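Local coordinates for phosphodiesterase (Pseudomonas aeruginosa, PDB 4G75), which is a colicin M-like bacteriocin that probably kills related bacteria by hydrolysing the lipid-linked precursor of peptidoglycan in a metal-dependent reaction, at residues P34-R45 with L78-D88. Residues are numbered along the deposited sequence; the frame is centred on the assembly and turned at random.
Sequences PAQVGYISKGQR and LPFPNYEFIWD. With EDO (1,2-ethanediol), chain M; EDO (1,2-ethanediol), chain I.
Glu-84 of helix 81-102 reaches across to Lys-42 and Arg-45 of helix 34-49, a knob-into-hole in which its side chain sits among Gly-38, Ser-41, Lys-42 and Arg-45. The segments, far from the magnesium site, cross at -48° with axes 10.5 Å apart. A salt-bridge network dominates. Glu-84 OE1 takes Lys-42 NZ on its syn lone pair and Arg-45 NH2 on its anti lone pair, both at 2.7 Å; two cations on one oxygen would be expected to favour the ionised carboxylate. Lysine is long enough, bent at chi4 (-63°), to bring its ammonium there, while Gly-38, lacking a side chain, lets OE2 come within 3.6 Å of its CA. Arginine can serve two acids: NE bonds Asp-88 OD2 (2.6 Å, 27° out of the carboxylate plane), and NH2, shared with Glu-84, meets OD1 from above that plane at 3.1 Å. OD2 is also hydrogen-bonded to Tyr-49 OH, farther along helix 34-49. One water joins NZ to Asp-88 OD1, another NZ to Glu-84 OE2. Ser-41 OG accepts a hydrogen bond from Arg-45 NH1 and donates one to Gly-38 O. Toward the helix starts, branched and ring side chains offer carbon surface: Leu-78 methyls on Ser-41 CB, Val-37 CG1 on Pro-79 CD, Pro-34 alongside Phe-80. Beside them ethanediol O2, probably from the crystallisation liquor, accepts a hydrogen bond from Phe-80 N, and its O1 donates one to Glu-84 OE2 at 2.7 Å.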
loop_
_atom_site.group_PDB
_atom_site.type_symbol
_atom_site.label_atom_id
_atom_site.label_comp_id
_atom_site.label_asym_id
_atom_site.label_seq_id
_atom_site.Cartn_x
_atom_site.Cartn_y
_atom_site.Cartn_z
ATOM N N PRO A 34 -10.247 -29.469 6.757
ATOM C CA PRO A 34 -9.647 -28.525 5.811
ATOM C C PRO A 34 -9.743 -27.107 6.366
ATOM O O PRO A 34 -8.934 -26.260 6.000
ATOM C CB PRO A 34 -10.521 -28.648 4.555
ATOM C CG PRO A 34 -11.644 -29.576 4.897
ATOM C CD PRO A 34 -11.599 -29.895 6.354
ATOM N N ALA A 35 -10.721 -26.862 7.234
ATOM C CA ALA A 35 -10.840 -25.575 7.915
ATOM C C ALA A 35 -9.690 -25.366 8.904
ATOM O O ALA A 35 -9.161 -24.257 9.048
ATOM C CB ALA A 35 -12.182 -25.482 8.628
ATOM N N GLN A 36 -9.302 -26.431 9.596
ATOM C CA GLN A 36 -8.164 -26.350 10.502
ATOM C C GLN A 36 -6.906 -26.034 9.714
ATOM O O GLN A 36 -6.072 -25.238 10.142
ATOM C CB GLN A 36 -7.993 -27.659 11.280
ATOM C CG GLN A 36 -6.853 -27.663 12.294
ATOM C CD GLN A 36 -5.530 -28.122 11.698
ATOM O OE1 GLN A 36 -5.483 -28.671 10.595
ATOM N NE2 GLN A 36 -4.446 -27.906 12.434
ATOM N N VAL A 37 -6.775 -26.662 8.553
ATOM C CA VAL A 37 -5.609 -26.449 7.711
ATOM C C VAL A 37 -5.582 -24.985 7.272
ATOM O O VAL A 37 -4.521 -24.355 7.235
ATOM C CB VAL A 37 -5.634 -27.366 6.478
ATOM C CG1 VAL A 37 -4.434 -27.082 5.577
ATOM C CG2 VAL A 37 -5.649 -28.834 6.903
ATOM N N GLY A 38 -6.762 -24.446 6.970
ATOM C CA GLY A 38 -6.885 -23.045 6.583
ATOM C C GLY A 38 -6.384 -22.111 7.674
ATOM O O GLY A 38 -5.646 -21.168 7.402
ATOM N N TYR A 39 -6.785 -22.368 8.914
ATOM C CA TYR A 39 -6.294 -21.564 10.034
ATOM C C TYR A 39 -4.780 -21.632 10.155
ATOM O O TYR A 39 -4.117 -20.605 10.340
ATOM C CB TYR A 39 -6.928 -22.002 11.350
ATOM C CG TYR A 39 -8.254 -21.341 11.626
ATOM C CD1 TYR A 39 -8.308 -20.062 12.157
ATOM C CD2 TYR A 39 -9.450 -21.999 11.367
ATOM C CE1 TYR A 39 -9.512 -19.451 12.419
ATOM C CE2 TYR A 39 -10.662 -21.395 11.628
ATOM C CZ TYR A 39 -10.685 -20.120 12.154
ATOM O OH TYR A 39 -11.889 -19.501 12.411
ATOM N N ILE A 40 -4.233 -22.843 10.086
ATOM C CA ILE A 40 -2.789 -23.011 10.169
ATOM C C ILE A 40 -2.100 -22.214 9.075
ATOM O O ILE A 40 -1.077 -21.572 9.322
ATOM C CB ILE A 40 -2.376 -24.493 10.043
ATOM C CG1 ILE A 40 -2.783 -25.255 11.300
ATOM C CG2 ILE A 40 -0.877 -24.611 9.803
ATOM C CD1 ILE A 40 -2.067 -24.790 12.555
ATOM N N SER A 41 -2.661 -22.251 7.870
ATOM C CA SER A 41 -2.007 -21.633 6.728
ATOM C C SER A 41 -1.847 -20.110 6.895
ATOM O O SER A 41 -0.933 -19.517 6.328
ATOM C CB SER A 41 -2.733 -21.964 5.411
ATOM O OG SER A 41 -3.959 -21.254 5.293
ATOM N N LYS A 42 -2.725 -19.487 7.675
ATOM C CA LYS A 42 -2.645 -18.039 7.897
ATOM C C LYS A 42 -1.343 -17.623 8.582
ATOM O O LYS A 42 -0.833 -16.515 8.362
ATOM C CB LYS A 42 -3.856 -17.548 8.704
ATOM C CG LYS A 42 -5.192 -17.806 8.016
ATOM C CD LYS A 42 -6.375 -17.235 8.805
ATOM C CE LYS A 42 -7.711 -17.786 8.267
ATOM N NZ LYS A 42 -7.950 -17.379 6.835
ATOM N N GLY A 43 -0.797 -18.517 9.404
ATOM C CA GLY A 43 0.405 -18.207 10.162
ATOM C C GLY A 43 1.601 -17.841 9.300
ATOM O O GLY A 43 2.199 -16.776 9.479
ATOM N N GLN A 44 1.960 -18.709 8.358
ATOM C CA GLN A 44 3.126 -18.432 7.527
ATOM C C GLN A 44 2.889 -17.259 6.575
ATOM O O GLN A 44 3.809 -16.486 6.294
ATOM C CB GLN A 44 3.580 -19.672 6.754
ATOM C CG GLN A 44 4.996 -19.535 6.211
ATOM C CD GLN A 44 6.012 -19.214 7.305
ATOM O OE1 GLN A 44 5.829 -19.581 8.470
ATOM N NE2 GLN A 44 7.089 -18.537 6.931
ATOM N N ARG A 45 1.663 -17.113 6.081
ATOM C CA ARG A 45 1.373 -15.956 5.249
ATOM C C ARG A 45 1.515 -14.677 6.067
ATOM O O ARG A 45 2.090 -13.699 5.602
ATOM C CB ARG A 45 -0.013 -16.051 4.603
ATOM C CG ARG A 45 -0.175 -17.225 3.633
ATOM C CD ARG A 45 -1.343 -16.983 2.664
ATOM N NE ARG A 45 -2.595 -16.770 3.380
ATOM C CZ ARG A 45 -3.384 -17.750 3.813
ATOM N NH1 ARG A 45 -3.054 -19.017 3.593
ATOM N NH2 ARG A 45 -4.498 -17.467 4.473
ATOM N N LEU A 78 -3.074 -26.112 -0.525
ATOM C CA LEU A 78 -4.204 -26.095 0.397
ATOM C C LEU A 78 -5.444 -26.758 -0.175
ATOM O O LEU A 78 -5.624 -26.836 -1.390
ATOM C CB LEU A 78 -4.564 -24.650 0.774
ATOM C CG LEU A 78 -3.448 -23.812 1.408
ATOM C CD1 LEU A 78 -3.971 -22.423 1.769
ATOM C CD2 LEU A 78 -2.849 -24.496 2.629
ATOM N N PRO A 79 -6.318 -27.232 0.713
ATOM C CA PRO A 79 -7.626 -27.737 0.296
ATOM C C PRO A 79 -8.396 -26.653 -0.458
ATOM O O PRO A 79 -8.837 -26.877 -1.585
ATOM C CB PRO A 79 -8.311 -28.059 1.626
ATOM C CG PRO A 79 -7.197 -28.304 2.580
ATOM C CD PRO A 79 -6.082 -27.402 2.157
ATOM N N PHE A 80 -8.530 -25.479 0.155
ATOM C CA PHE A 80 -9.251 -24.371 -0.459
ATOM C C PHE A 80 -8.396 -23.100 -0.518
ATOM O O PHE A 80 -8.581 -22.186 0.288
ATOM C CB PHE A 80 -10.535 -24.075 0.310
ATOM C CG PHE A 80 -11.412 -25.277 0.523
ATOM C CD1 PHE A 80 -12.060 -25.877 -0.541
ATOM C CD2 PHE A 80 -11.603 -25.787 1.795
ATOM C CE1 PHE A 80 -12.870 -26.976 -0.341
ATOM C CE2 PHE A 80 -12.418 -26.883 2.001
ATOM C CZ PHE A 80 -13.048 -27.477 0.934
ATOM N N PRO A 81 -7.456 -23.043 -1.471
ATOM C CA PRO A 81 -6.614 -21.861 -1.680
ATOM C C PRO A 81 -7.480 -20.672 -2.093
ATOM O O PRO A 81 -7.136 -19.518 -1.820
ATOM C CB PRO A 81 -5.708 -22.292 -2.837
ATOM C CG PRO A 81 -6.526 -23.346 -3.556
ATOM C CD PRO A 81 -7.105 -24.118 -2.411
ATOM N N ASN A 82 -8.604 -20.965 -2.743
ATOM C CA ASN A 82 -9.590 -19.943 -3.054
ATOM C C ASN A 82 -10.137 -19.256 -1.806
ATOM O O ASN A 82 -10.212 -18.033 -1.751
ATOM C CB ASN A 82 -10.737 -20.508 -3.909
ATOM C CG ASN A 82 -11.379 -21.746 -3.303
ATOM O OD1 ASN A 82 -10.734 -22.527 -2.598
ATOM N ND2 ASN A 82 -12.659 -21.939 -3.594
ATOM N N TYR A 83 -10.521 -20.036 -0.802
ATOM C CA TYR A 83 -11.081 -19.439 0.404
ATOM C C TYR A 83 -10.042 -18.589 1.123
ATOM O O TYR A 83 -10.366 -17.541 1.683
ATOM C CB TYR A 83 -11.629 -20.505 1.358
ATOM C CG TYR A 83 -12.812 -21.283 0.818
ATOM C CD1 TYR A 83 -13.538 -20.823 -0.271
ATOM C CD2 TYR A 83 -13.213 -22.472 1.419
ATOM C CE1 TYR A 83 -14.627 -21.540 -0.760
ATOM C CE2 TYR A 83 -14.293 -23.188 0.941
ATOM C CZ TYR A 83 -14.995 -22.720 -0.148
ATOM O OH TYR A 83 -16.074 -23.436 -0.620
ATOM N N GLU A 84 -8.795 -19.048 1.119
ATOM C CA GLU A 84 -7.740 -18.323 1.812
ATOM C C GLU A 84 -7.369 -17.029 1.091
ATOM O O GLU A 84 -7.063 -16.020 1.736
ATOM C CB GLU A 84 -6.510 -19.210 2.016
ATOM C CG GLU A 84 -6.743 -20.339 3.017
ATOM C CD GLU A 84 -7.342 -19.839 4.322
ATOM O OE1 GLU A 84 -6.768 -18.904 4.922
ATOM O OE2 GLU A 84 -8.389 -20.380 4.746
ATOM N N PHE A 85 -7.407 -17.049 -0.240
ATOM C CA PHE A 85 -7.127 -15.840 -1.008
ATOM C C PHE A 85 -8.212 -14.817 -0.693
ATOM O O PHE A 85 -7.934 -13.645 -0.415
ATOM C CB PHE A 85 -7.107 -16.153 -2.507
ATOM C CG PHE A 85 -6.684 -14.991 -3.373
ATOM C CD1 PHE A 85 -5.378 -14.896 -3.839
ATOM C CD2 PHE A 85 -7.590 -14.003 -3.724
ATOM C CE1 PHE A 85 -4.985 -13.830 -4.647
ATOM C CE2 PHE A 85 -7.202 -12.937 -4.524
ATOM C CZ PHE A 85 -5.905 -12.851 -4.985
ATOM N N ILE A 86 -9.459 -15.268 -0.727
ATOM C CA ILE A 86 -10.587 -14.379 -0.467
ATOM C C ILE A 86 -10.532 -13.757 0.926
ATOM O O ILE A 86 -10.698 -12.545 1.072
ATOM C CB ILE A 86 -11.926 -15.093 -0.676
ATOM C CG1 ILE A 86 -12.109 -15.381 -2.170
ATOM C CG2 ILE A 86 -13.057 -14.243 -0.134
ATOM C CD1 ILE A 86 -13.195 -16.394 -2.495
ATOM N N TRP A 87 -10.294 -14.581 1.944
ATOM C CA TRP A 87 -10.201 -14.070 3.312
ATOM C C TRP A 87 -9.004 -13.143 3.551
ATOM O O TRP A 87 -9.113 -12.206 4.323
ATOM C CB TRP A 87 -10.228 -15.208 4.348
ATOM C CG TRP A 87 -11.614 -15.694 4.670
ATOM C CD1 TRP A 87 -12.089 -16.964 4.525
ATOM C CD2 TRP A 87 -12.701 -14.915 5.190
ATOM N NE1 TRP A 87 -13.404 -17.027 4.927
ATOM C CE2 TRP A 87 -13.802 -15.782 5.339
ATOM C CE3 TRP A 87 -12.848 -13.571 5.545
ATOM C CZ2 TRP A 87 -15.032 -15.350 5.829
ATOM C CZ3 TRP A 87 -14.074 -13.142 6.036
ATOM C CH2 TRP A 87 -15.151 -14.030 6.166
ATOM N N ASP A 88 -7.874 -13.402 2.898
ATOM C CA ASP A 88 -6.722 -12.509 3.007
ATOM C C ASP A 88 -7.059 -11.156 2.372
ATOM O O ASP A 88 -6.665 -10.102 2.877
ATOM C CB ASP A 88 -5.479 -13.106 2.333
ATOM C CG ASP A 88 -4.699 -14.055 3.239
ATOM O OD1 ASP A 88 -5.207 -14.456 4.320
ATOM O OD2 ASP A 88 -3.563 -14.411 2.851
HETATM C C1 EDO M . -9.422 -24.040 3.914
HETATM O O1 EDO M . -9.484 -22.634 3.637
HETATM C C2 EDO M . -8.046 -24.588 3.549
HETATM O O2 EDO M . -7.625 -24.015 2.304
HETATM C C1 EDO I . 7.765 -20.125 12.232
HETATM O O1 EDO I . 6.884 -20.270 13.355
HETATM C C2 EDO I . 7.246 -19.007 11.337
HETATM O O2 EDO I . 8.038 -18.902 10.147
HETATM O O HOH W 1 -7.282 -14.688 6.093
HETATM O O HOH W 2 -10.125 -19.562 6.609
#